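PDB 3QXZ: enoyl-CoA hydratase/isomerase from Mycobacterium abscessus, which probably acts on enoyl-CoA thioesters, hydrating or isomerising their carbon-carbon double bonds. Local coordinates for residues A[18-23]-A[37-42]. Sequence-based numbering, arbitrary orientation.
Sequences AVLTLH and RQLGAA
Leu20, midway along strand segment 18-23, reaches the buried face of helix segment 37-42 with both arms of its isobutyl fork. Its CD1 meets Leu39 CD1 at 3.8 Å, methyl against methyl, and the two leucine side chains cross at a slant. The other arm lies over the small side chain of Ala42, with Leu20 CD2 4.0 Å from Ala42 CB; Leu20 CD1 is scarcely farther from that same CB, at 4.2 Å, so the alanine methyl faces the whole fork. In Leu39, CG stands anti to the backbone N (chi1 179°), which swings the branch from the flank of the helix across to the strand. The alpha carbons of Leu20 and Leu39 remain 8.4 Å apart, and the contacts that bridge the two segments are between apolar side chains.

Strand 17-23, helix 33-48 and strand 54-59 form a beta-alpha-beta unit of the crotonase-like fold, and this contact joins its first strand to its helix. Leu20 also packs on Ile55 and Leu57 of the parallel partner strand and on Leu46, one turn beyond Ala42 in the helix, while Leu9 of strand 8-14 touches Ala42.

Beyond these three residues the segments pack more loosely. Leu22 turns its end toward segment 37-42, but its CD2 stays 4.7 Å from Leu39 CD2; it packs on Leu35, earlier in the same helix, and on Leu9. On the helix face turned from the sheet, Ala41 is exposed, as is Arg37, whose NH1 forms a salt bridge with Glu34 OE1; the partly exposed Gln38 hydrogen-bonds through NE2 to the other oxygen of that carboxylate.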
loop_
_atom_site.group_PDB
_atom_site.type_symbol
_atom_site.label_atom_id
_atom_site.label_comp_id
_atom_site.label_asym_id
_atom_site.label_seq_id
_atom_site.Cartn_x
_atom_site.Cartn_y
_atom_site.Cartn_z
ATOM N N ALA A 18 -28.279 -4.972 -5.483
ATOM C CA ALA A 18 -28.591 -6.139 -4.671
ATOM C C ALA A 18 -28.021 -5.957 -3.276
ATOM O O ALA A 18 -26.835 -5.642 -3.127
ATOM C CB ALA A 18 -28.033 -7.422 -5.307
ATOM N N VAL A 19 -28.849 -6.144 -2.258
ATOM C CA VAL A 19 -28.395 -6.088 -0.876
ATOM C C VAL A 19 -28.458 -7.489 -0.292
ATOM O O VAL A 19 -29.527 -8.129 -0.275
ATOM C CB VAL A 19 -29.240 -5.096 -0.010
ATOM C CG1 VAL A 19 -28.705 -5.058 1.418
ATOM C CG2 VAL A 19 -29.213 -3.702 -0.617
ATOM N N LEU A 20 -27.302 -7.979 0.159
ATOM C CA LEU A 20 -27.172 -9.221 0.900
ATOM C C LEU A 20 -26.994 -8.918 2.372
ATOM O O LEU A 20 -26.098 -8.132 2.745
ATOM C CB LEU A 20 -25.975 -10.017 0.396
ATOM C CG LEU A 20 -26.054 -10.533 -1.039
ATOM C CD1 LEU A 20 -24.736 -11.131 -1.428
ATOM C CD2 LEU A 20 -27.175 -11.586 -1.171
ATOM N N THR A 21 -27.830 -9.539 3.216
ATOM C CA THR A 21 -27.766 -9.312 4.650
ATOM C C THR A 21 -27.454 -10.598 5.394
ATOM O O THR A 21 -28.148 -11.611 5.212
ATOM C CB THR A 21 -29.096 -8.719 5.180
ATOM O OG1 THR A 21 -29.410 -7.532 4.447
ATOM C CG2 THR A 21 -28.967 -8.370 6.661
ATOM N N LEU A 22 -26.413 -10.547 6.223
ATOM C CA LEU A 22 -26.038 -11.655 7.100
ATOM C C LEU A 22 -26.940 -11.542 8.320
ATOM O O LEU A 22 -26.853 -10.579 9.071
ATOM C CB LEU A 22 -24.557 -11.560 7.497
ATOM C CG LEU A 22 -23.557 -11.412 6.347
ATOM C CD1 LEU A 22 -22.160 -11.160 6.904
ATOM C CD2 LEU A 22 -23.554 -12.617 5.438
ATOM N N HIS A 23 -27.817 -12.526 8.497
ATOM C CA HIS A 23 -28.905 -12.419 9.473
ATOM C C HIS A 23 -28.886 -13.548 10.499
ATOM O O HIS A 23 -29.398 -14.642 10.246
ATOM C CB HIS A 23 -30.253 -12.364 8.744
ATOM C CG HIS A 23 -31.434 -12.243 9.658
ATOM N ND1 HIS A 23 -31.967 -11.025 10.023
ATOM C CD2 HIS A 23 -32.192 -13.185 10.270
ATOM C CE1 HIS A 23 -32.996 -11.222 10.829
ATOM N NE2 HIS A 23 -33.155 -12.524 10.993
ATOM N N ARG A 37 -21.224 -21.070 2.045
ATOM C CA ARG A 37 -21.710 -21.702 0.815
ATOM C C ARG A 37 -22.749 -20.834 0.129
ATOM O O ARG A 37 -22.679 -20.617 -1.084
ATOM C CB ARG A 37 -22.341 -23.060 1.123
ATOM C CG ARG A 37 -21.347 -24.108 1.562
ATOM C CD ARG A 37 -22.072 -25.424 1.780
ATOM N NE ARG A 37 -21.182 -26.423 2.367
ATOM C CZ ARG A 37 -21.538 -27.265 3.331
ATOM N NH1 ARG A 37 -22.757 -27.210 3.843
ATOM N NH2 ARG A 37 -20.669 -28.143 3.806
ATOM N N GLN A 38 -23.706 -20.338 0.914
ATOM C CA GLN A 38 -24.773 -19.480 0.374
ATOM C C GLN A 38 -24.246 -18.138 -0.148
ATOM O O GLN A 38 -24.725 -17.652 -1.175
ATOM C CB GLN A 38 -25.891 -19.275 1.395
ATOM C CG GLN A 38 -26.681 -20.577 1.618
ATOM C CD GLN A 38 -27.961 -20.405 2.392
ATOM O OE1 GLN A 38 -28.569 -19.336 2.413
ATOM N NE2 GLN A 38 -28.403 -21.493 3.012
ATOM N N LEU A 39 -23.264 -17.554 0.541
ATOM C CA LEU A 39 -22.740 -16.257 0.129
ATOM C C LEU A 39 -21.987 -16.390 -1.190
ATOM O O LEU A 39 -22.132 -15.545 -2.082
ATOM C CB LEU A 39 -21.873 -15.643 1.239
ATOM C CG LEU A 39 -21.229 -14.285 0.927
ATOM C CD1 LEU A 39 -22.286 -13.242 0.511
ATOM C CD2 LEU A 39 -20.409 -13.776 2.102
ATOM N N GLY A 40 -21.190 -17.439 -1.331
ATOM C CA GLY A 40 -20.483 -17.683 -2.580
ATOM C C GLY A 40 -21.456 -17.890 -3.730
ATOM O O GLY A 40 -21.285 -17.328 -4.814
ATOM N N ALA A 41 -22.497 -18.694 -3.491
ATOM C CA ALA A 41 -23.504 -18.956 -4.524
ATOM C C ALA A 41 -24.226 -17.681 -4.929
ATOM O O ALA A 41 -24.489 -17.480 -6.111
ATOM C CB ALA A 41 -24.509 -20.004 -4.041
ATOM N N ALA A 42 -24.532 -16.826 -3.954
ATOM C CA ALA A 42 -25.209 -15.555 -4.227
ATOM C C ALA A 42 -24.300 -14.615 -5.017
ATOM O O ALA A 42 -24.746 -13.991 -5.975
ATOM C CB ALA A 42 -25.674 -14.882 -2.942
#